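Local coordinates for protein Pts system, fructose-specific iiabc component (Borrelia burgdorferi, PDB 5DLE) that is the IIB domain of a fructose-specific phosphotransferase-system permease, which probably passes phosphate from a phosphohistidine to incoming fructose, yielding fructose 1-phosphate, at residues L72-D75 and K76-E80; G23-H26 and T27-A31; K81-G85 and K86-K90. One frame throughout, in Å; residues are numbered along the deposited sequence.

Interaction 1 of 3, residues L72-D75 and K76-E80; sequences LAVD and KDIDE
Leu-72 and Val-74 meet Ile-78 and Glu-80 because the chain turns back on itself at the end of strand 69-74: the end-to-end directions of 72-75 and 76-80 lie 151° apart, with the reversal made at Asp-75 and Lys-76 and the return limb running as an irregular loop. The side chains of Leu-72 and Val-74 both point toward this limb, and Ile-78 faces them from the other side. CD1 of Ile-78 is the atom that does most of the touching, reaching CD2 of Leu-72 at 4.0 Å and CG1 of Val-74 at 4.1 Å, so that one methyl bridges two alternate strand residues. Ile-78 has CG1 held between its own backbone N and carbonyl carbon (chi1 65°), which sends CD1 to the strand while CG2 also comes near Val-74 CG1. The Val-74 and Ile-78 side chains cross at about a right angle. Strand 69-74 lies between strands 13-19 and 88-91, parallel to both, in the mixed sheet of this IIB domain, and Ile-78 extends the apolar contact to Val-17 and Ala-19 on strand 13-19. Farther along the return limb, Glu-80 lies across the other branch of Leu-72, its CG and CD both 4.0 Å from Leu-72 CD1. The carboxylate of Glu-80 is engaged by Lys-90 in a salt bridge through OE2, which ties the loop to the neighbouring edge strand. At the turn, Val-74 CB sits 3.6 Å from the carbonyl O of Lys-76. The two polar side chains here have partners elsewhere: Asp-75 OD2 is hydrogen-bonded to Thr-93 OG1, and Lys-76, extended beyond CG, hydrogen-bonds through NZ to the carbonyl O of Gly-51.

Interaction 2 of 3, residues G23-H26 and T27-A31; sequences GVAH and TYIAA
Tyr-28, Ile-29 and Ala-30 each give their backbone N-H to the carbonyl four residues earlier. The Ile-29 N to Ala-25 O bond is the shortest, 2.7 Å, and nearly straight at 167°; Tyr-28 N to Val-24 O measures 3.0 Å and Ala-30 N to His-26 O 2.9 Å. Val-24 occupies the N-cap position, and its carbonyl O also lies in the plane of the Tyr-28 ring, at the ring edge, 3.4 Å from CD1. Beyond the backbone, Thr-27 OG1 is hydrogen-bonded to Gln-50 O and Cys-20 N, Tyr-28 OH to Glu-56 OE1, and His-26 ND1 to Thr-93 OG1. Among the apolar groups, Val-24 CB approaches Tyr-28 CD1 at 4.0 Å. One residue further along, CB of Ala-25 is 4.2 Å from Ile-29 CD1; with CG1 of Ile-29 beside its backbone N (chi1 -66°), the ethyl branch runs back along the helix over the Ala-25 carbonyl. The turn is also used in assembly: Val-24 and Tyr-28 pack on Ile-29 of the third subunit, and the His-26 ring stacks on His-26 of the second subunit. These residues form the first turns of helix 25-40, the helix of the right-handed beta-alpha-beta crossover from strand 13-19 to strand 44-50; the loop between strand 13-19 and this helix N terminus holds Cys-20, the only cysteine of the chain and so probably the phosphorylated residue of the IIB domain.

Interaction 3 of 3, residues K81-G85 and K86-K90; sequences KRFEG and KRVYK
Phe-83 and Lys-86 are joined across a type II beta turn, a local contact that leads from the loop after strand 69-74 into edge strand 88-91 of the sheet in this IIB domain. The turn is closed by Lys-86 N donating to Phe-83 O at 3.1 Å, with an N-H...O angle of 154° and the donor tilted out of the carbonyl plane. Gly-85, third in the turn, has a positive phi of 88°, a backbone shape in which any side chain would collide with the preceding carbonyl O. Just before the turn, residues 81-83 form a short 3-10 segment, whose end is marked by the bond from Glu-84 N to Lys-81 O. Lys-81 NZ also makes a salt bridge to Glu-84 OE2, 2.9 Å long, on the syn side but well out of the carboxylate plane. Lys-86 CG, turned to the side of its backbone N (chi1 -43°), lies 3.3 Å from Phe-83 O; bends farther out carry NZ to the carbonyls of Ile-64 in helix 61-66 and of Ala-67 just after it. On the apolar side, Phe-83 also packs against Val-70 and Val-17, so the loop is anchored on the sheet. Arg-82 lies over one face of the Phe-83 ring with CG above its centre, while its guanidinium has the ring atom CZ of Phe-83 above one face, offset toward the rim; NH1 continues to a salt bridge with Glu-48. Across the turn Val-88, whose CG2 stands beside its backbone N, brings that methyl to 3.7 Å from Phe-83 CB.

From the N terminus, interaction 2 comes first, winding the start of helix 25-40 after strand 13-19. Interaction 1 follows at the end of strand 69-74 and turns the chain into its return loop, and interaction 3 continues directly from it, closing the loop's far turn to enter strand 88-91. The three are in series, none nested or crossing. Interactions 1 and 3 touch: Leu-72 N probably bonds to Tyr-89 O where their strands run side by side, and Leu-72 CD2 packs on Phe-83 CE2. Interaction 2 touches neither, though its nearest atoms lie about 4 Å from interaction 1 and both bond the Thr-93 hydroxyl; its centre is about 21 Å from that of interaction 3, across the chain's centre.

Interaction 1 of 3, residues L72-D75 and K76-E80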
loop_
_atom_site.group_PDB
_atom_site.type_symbol
_atom_site.label_atom_id
_atom_site.label_comp_id
_atom_site.label_asym_id
_atom_site.label_seq_id
_atom_site.Cartn_x
_atom_site.Cartn_y
_atom_site.Cartn_z
ATOM N N LEU A 72 -4.329 -11.230 -16.287
ATOM C CA LEU A 72 -3.966 -11.690 -14.938
ATOM C C LEU A 72 -2.817 -10.828 -14.477
ATOM O O LEU A 72 -1.736 -10.885 -15.070
ATOM C CB LEU A 72 -3.534 -13.151 -14.967
ATOM C CG LEU A 72 -4.556 -14.133 -15.513
ATOM C CD1 LEU A 72 -4.021 -15.568 -15.446
ATOM C CD2 LEU A 72 -5.950 -13.980 -14.829
ATOM N N ALA A 73 -3.036 -10.057 -13.422
ATOM C CA ALA A 73 -1.973 -9.224 -12.883
ATOM C C ALA A 73 -1.687 -9.810 -11.496
ATOM O O ALA A 73 -2.351 -9.461 -10.513
ATOM C CB ALA A 73 -2.398 -7.749 -12.836
ATOM N N VAL A 74 -0.718 -10.740 -11.433
ATOM C CA VAL A 74 -0.604 -11.631 -10.285
ATOM C C VAL A 74 0.845 -11.747 -9.879
ATOM O O VAL A 74 1.753 -11.769 -10.727
ATOM C CB VAL A 74 -1.221 -13.021 -10.555
ATOM C CG1 VAL A 74 -2.715 -12.876 -10.878
ATOM C CG2 VAL A 74 -0.573 -13.710 -11.767
ATOM N N ASP A 75 1.037 -11.819 -8.560
ATOM C CA ASP A 75 2.334 -12.082 -7.963
ATOM C C ASP A 75 2.299 -13.354 -7.142
ATOM O O ASP A 75 3.077 -13.491 -6.185
ATOM C CB ASP A 75 2.742 -10.943 -7.040
ATOM C CG ASP A 75 2.728 -9.579 -7.725
ATOM O OD1 ASP A 75 3.114 -9.465 -8.912
ATOM O OD2 ASP A 75 2.427 -8.595 -7.021
ATOM N N LYS A 76 1.368 -14.245 -7.437
ATOM C CA LYS A 76 1.252 -15.558 -6.828
ATOM C C LYS A 76 0.525 -16.426 -7.843
ATOM O O LYS A 76 -0.099 -15.913 -8.777
ATOM C CB LYS A 76 0.503 -15.511 -5.490
ATOM C CG LYS A 76 -0.962 -15.080 -5.616
ATOM C CD LYS A 76 -1.692 -15.235 -4.282
ATOM C CE LYS A 76 -3.198 -15.407 -4.495
ATOM N NZ LYS A 76 -3.972 -15.508 -3.216
ATOM N N ASP A 77 0.636 -17.741 -7.677
ATOM C CA ASP A 77 -0.088 -18.648 -8.561
ATOM C C ASP A 77 -1.566 -18.618 -8.218
ATOM O O ASP A 77 -1.940 -18.579 -7.045
ATOM C CB ASP A 77 0.466 -20.065 -8.434
ATOM C CG ASP A 77 1.856 -20.208 -9.036
ATOM O OD1 ASP A 77 2.160 -19.519 -10.034
ATOM O OD2 ASP A 77 2.647 -21.024 -8.524
ATOM N N ILE A 78 -2.422 -18.581 -9.252
ATOM C CA ILE A 78 -3.866 -18.636 -9.065
ATOM C C ILE A 78 -4.378 -19.783 -9.931
ATOM O O ILE A 78 -3.628 -20.366 -10.718
ATOM C CB ILE A 78 -4.573 -17.310 -9.438
ATOM C CG1 ILE A 78 -4.404 -17.039 -10.933
ATOM C CG2 ILE A 78 -4.002 -16.118 -8.622
ATOM C CD1 ILE A 78 -5.346 -15.994 -11.419
ATOM N N ASP A 79 -5.668 -20.119 -9.779
ATOM C CA ASP A 79 -6.200 -21.168 -10.652
ATOM C C ASP A 79 -6.418 -20.592 -12.038
ATOM O O ASP A 79 -7.128 -19.588 -12.197
ATOM C CB ASP A 79 -7.499 -21.808 -10.168
ATOM C CG ASP A 79 -8.060 -22.831 -11.224
ATOM O OD1 ASP A 79 -9.148 -22.577 -11.825
ATOM O OD2 ASP A 79 -7.370 -23.864 -11.497
ATOM N N GLU A 80 -5.792 -21.233 -13.027
ATOM C CA GLU A 80 -5.870 -20.798 -14.414
ATOM C C GLU A 80 -6.637 -21.761 -15.317
ATOM O O GLU A 80 -6.930 -21.392 -16.460
ATOM C CB GLU A 80 -4.453 -20.575 -14.979
ATOM C CG GLU A 80 -3.751 -19.372 -14.348
ATOM C CD GLU A 80 -2.316 -19.119 -14.824
ATOM O OE1 GLU A 80 -1.950 -19.520 -15.943
ATOM O OE2 GLU A 80 -1.548 -18.504 -14.045
#

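Interaction 2 of 3, residues G23-H26 and T27-A31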
loop_
_atom_site.group_PDB
_atom_site.type_symbol
_atom_site.label_atom_id
_atom_site.label_comp_id
_atom_site.label_asym_id
_atom_site.label_seq_id
_atom_site.Cartn_x
_atom_site.Cartn_y
_atom_site.Cartn_z
ATOM N N GLY A 23 -0.507 -7.386 1.866
ATOM C CA GLY A 23 -1.567 -6.421 2.175
ATOM C C GLY A 23 -2.649 -6.414 1.098
ATOM O O GLY A 23 -3.042 -7.458 0.567
ATOM N N VAL A 24 -3.116 -5.204 0.789
ATOM C CA VAL A 24 -4.165 -5.006 -0.222
ATOM C C VAL A 24 -3.786 -4.007 -1.295
ATOM O O VAL A 24 -4.491 -3.923 -2.328
ATOM C CB VAL A 24 -5.495 -4.559 0.412
ATOM C CG1 VAL A 24 -6.093 -5.731 1.232
ATOM C CG2 VAL A 24 -5.346 -3.256 1.244
ATOM N N ALA A 25 -2.691 -3.260 -1.133
ATOM C CA ALA A 25 -2.457 -2.100 -2.000
ATOM C C ALA A 25 -2.230 -2.512 -3.466
ATOM O O ALA A 25 -2.901 -1.996 -4.380
ATOM C CB ALA A 25 -1.273 -1.252 -1.540
ATOM N N HIS A 26 -1.247 -3.372 -3.741
ATOM C CA HIS A 26 -1.021 -3.715 -5.153
ATOM C C HIS A 26 -2.241 -4.365 -5.783
ATOM O O HIS A 26 -2.541 -4.101 -6.961
ATOM C CB HIS A 26 0.188 -4.611 -5.358
ATOM C CG HIS A 26 1.480 -3.857 -5.317
ATOM N ND1 HIS A 26 2.584 -4.265 -6.031
ATOM C CD2 HIS A 26 1.863 -2.770 -4.607
ATOM C CE1 HIS A 26 3.604 -3.450 -5.764
ATOM N NE2 HIS A 26 3.194 -2.535 -4.905
ATOM N N THR A 27 -2.934 -5.230 -5.037
ATOM C CA THR A 27 -4.152 -5.865 -5.578
ATOM C C THR A 27 -5.141 -4.810 -6.037
ATOM O O THR A 27 -5.684 -4.897 -7.170
ATOM C CB THR A 27 -4.780 -6.725 -4.492
ATOM O OG1 THR A 27 -3.879 -7.788 -4.199
ATOM C CG2 THR A 27 -6.111 -7.302 -4.912
ATOM N N TYR A 28 -5.392 -3.813 -5.184
ATOM C CA TYR A 28 -6.429 -2.829 -5.500
ATOM C C TYR A 28 -5.917 -1.766 -6.451
ATOM O O TYR A 28 -6.694 -1.244 -7.272
ATOM C CB TYR A 28 -6.964 -2.164 -4.198
ATOM C CG TYR A 28 -8.077 -2.995 -3.583
ATOM C CD1 TYR A 28 -7.807 -4.104 -2.834
ATOM C CD2 TYR A 28 -9.405 -2.690 -3.843
ATOM C CE1 TYR A 28 -8.803 -4.903 -2.313
ATOM C CE2 TYR A 28 -10.405 -3.478 -3.353
ATOM C CZ TYR A 28 -10.105 -4.574 -2.593
ATOM O OH TYR A 28 -11.117 -5.365 -2.086
ATOM N N ILE A 29 -4.632 -1.374 -6.352
ATOM C CA ILE A 29 -4.148 -0.391 -7.316
ATOM C C ILE A 29 -4.200 -0.992 -8.725
ATOM O O ILE A 29 -4.626 -0.333 -9.682
ATOM C CB ILE A 29 -2.720 0.070 -6.962
ATOM C CG1 ILE A 29 -2.744 0.850 -5.637
ATOM C CG2 ILE A 29 -2.200 1.029 -8.054
ATOM C CD1 ILE A 29 -1.321 1.036 -5.053
ATOM N N ALA A 30 -3.690 -2.234 -8.883
ATOM C CA ALA A 30 -3.735 -2.863 -10.195
ATOM C C ALA A 30 -5.170 -2.951 -10.695
ATOM O O ALA A 30 -5.447 -2.650 -11.876
ATOM C CB ALA A 30 -3.091 -4.250 -10.154
ATOM N N ALA A 31 -6.100 -3.297 -9.802
ATOM C CA ALA A 31 -7.492 -3.456 -10.256
ATOM C C ALA A 31 -8.070 -2.148 -10.724
ATOM O O ALA A 31 -8.696 -2.083 -11.800
ATOM C CB ALA A 31 -8.352 -4.040 -9.139
#

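Interaction 3 of 3, residues K81-G85 and K86-K90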
loop_
_atom_site.group_PDB
_atom_site.type_symbol
_atom_site.label_atom_id
_atom_site.label_comp_id
_atom_site.label_asym_id
_atom_site.label_seq_id
_atom_site.Cartn_x
_atom_site.Cartn_y
_atom_site.Cartn_z
ATOM N N LYS A 81 -6.993 -22.976 -14.859
ATOM C CA LYS A 81 -7.708 -23.904 -15.747
ATOM C C LYS A 81 -9.006 -23.296 -16.264
ATOM O O LYS A 81 -9.393 -23.527 -17.423
ATOM C CB LYS A 81 -7.974 -25.230 -15.023
ATOM C CG LYS A 81 -8.487 -26.316 -15.968
ATOM C CD LYS A 81 -8.473 -27.707 -15.325
ATOM C CE LYS A 81 -8.817 -28.800 -16.348
ATOM N NZ LYS A 81 -7.826 -28.879 -17.470
ATOM N N ARG A 82 -9.667 -22.483 -15.433
ATOM C CA ARG A 82 -10.894 -21.797 -15.825
ATOM C C ARG A 82 -10.735 -20.880 -17.029
ATOM O O ARG A 82 -11.749 -20.470 -17.595
ATOM C CB ARG A 82 -11.415 -20.979 -14.645
ATOM C CG ARG A 82 -10.389 -20.003 -14.050
ATOM C CD ARG A 82 -11.040 -19.262 -12.900
ATOM N NE ARG A 82 -10.033 -18.569 -12.128
ATOM C CZ ARG A 82 -10.246 -17.464 -11.412
ATOM N NH1 ARG A 82 -11.453 -16.921 -11.387
ATOM N NH2 ARG A 82 -9.239 -16.927 -10.706
ATOM N N PHE A 83 -9.516 -20.526 -17.424
ATOM C CA PHE A 83 -9.311 -19.643 -18.564
ATOM C C PHE A 83 -8.889 -20.384 -19.836
ATOM O O PHE A 83 -8.540 -19.737 -20.833
ATOM C CB PHE A 83 -8.266 -18.579 -18.213
ATOM C CG PHE A 83 -8.576 -17.826 -16.947
ATOM C CD1 PHE A 83 -9.771 -17.116 -16.816
ATOM C CD2 PHE A 83 -7.679 -17.839 -15.910
ATOM C CE1 PHE A 83 -10.053 -16.395 -15.662
ATOM C CE2 PHE A 83 -7.966 -17.155 -14.721
ATOM C CZ PHE A 83 -9.162 -16.422 -14.610
ATOM N N GLU A 84 -8.901 -21.710 -19.825
ATOM C CA GLU A 84 -8.589 -22.454 -21.046
ATOM C C GLU A 84 -9.450 -21.989 -22.218
ATOM O O GLU A 84 -10.658 -21.756 -22.074
ATOM C CB GLU A 84 -8.811 -23.949 -20.831
ATOM C CG GLU A 84 -7.687 -24.567 -20.034
ATOM C CD GLU A 84 -7.852 -26.070 -19.903
ATOM O OE1 GLU A 84 -8.835 -26.620 -20.463
ATOM O OE2 GLU A 84 -6.986 -26.687 -19.246
ATOM N N GLY A 85 -8.812 -21.826 -23.380
ATOM C CA GLY A 85 -9.539 -21.438 -24.582
ATOM C C GLY A 85 -9.674 -19.939 -24.744
ATOM O O GLY A 85 -10.179 -19.499 -25.761
ATOM N N LYS A 86 -9.246 -19.152 -23.752
ATOM C CA LYS A 86 -9.273 -17.693 -23.804
ATOM C C LYS A 86 -7.878 -17.151 -24.066
ATOM O O LYS A 86 -6.882 -17.764 -23.680
ATOM C CB LYS A 86 -9.767 -17.083 -22.483
ATOM C CG LYS A 86 -10.988 -17.767 -21.837
ATOM C CD LYS A 86 -12.277 -17.614 -22.696
ATOM C CE LYS A 86 -12.564 -16.134 -23.017
ATOM N NZ LYS A 86 -14.014 -15.977 -23.534
ATOM N N ARG A 87 -7.811 -15.991 -24.697
ATOM C CA ARG A 87 -6.549 -15.266 -24.720
ATOM C C ARG A 87 -6.273 -14.788 -23.307
ATOM O O ARG A 87 -7.124 -14.145 -22.694
ATOM C CB ARG A 87 -6.608 -14.064 -25.655
ATOM C CG ARG A 87 -6.810 -14.443 -27.120
ATOM C CD ARG A 87 -6.570 -13.181 -27.941
ATOM N NE ARG A 87 -6.777 -13.371 -29.382
ATOM C CZ ARG A 87 -5.791 -13.566 -30.234
ATOM N NH1 ARG A 87 -4.531 -13.616 -29.802
ATOM N NH2 ARG A 87 -6.065 -13.686 -31.531
ATOM N N VAL A 88 -5.075 -15.093 -22.797
ATOM C CA VAL A 88 -4.711 -14.738 -21.423
ATOM C C VAL A 88 -3.394 -13.985 -21.469
ATOM O O VAL A 88 -2.404 -14.483 -22.012
ATOM C CB VAL A 88 -4.604 -15.979 -20.521
ATOM C CG1 VAL A 88 -4.131 -15.557 -19.118
ATOM C CG2 VAL A 88 -5.935 -16.735 -20.419
ATOM N N TYR A 89 -3.385 -12.778 -20.883
ATOM C CA TYR A 89 -2.192 -11.957 -20.785
ATOM C C TYR A 89 -1.837 -11.884 -19.315
ATOM O O TYR A 89 -2.566 -11.258 -18.529
ATOM C CB TYR A 89 -2.439 -10.570 -21.344
ATOM C CG TYR A 89 -1.183 -9.813 -21.613
ATOM C CD1 TYR A 89 -0.055 -10.444 -22.109
ATOM C CD2 TYR A 89 -1.125 -8.475 -21.363
ATOM C CE1 TYR A 89 1.113 -9.723 -22.348
ATOM C CE2 TYR A 89 0.031 -7.747 -21.608
ATOM C CZ TYR A 89 1.129 -8.365 -22.093
ATOM O OH TYR A 89 2.257 -7.609 -22.311
ATOM N N LYS A 90 -0.742 -12.545 -18.945
ATOM C CA LYS A 90 -0.324 -12.611 -17.543
ATOM C C LYS A 90 0.913 -11.750 -17.315
ATOM O O LYS A 90 1.933 -11.912 -18.003
ATOM C CB LYS A 90 -0.025 -14.057 -17.149
ATOM C CG LYS A 90 0.424 -14.202 -15.722
ATOM C CD LYS A 90 0.074 -15.591 -15.220
ATOM C CE LYS A 90 1.189 -16.568 -15.502
ATOM N NZ LYS A 90 0.994 -17.838 -14.735
#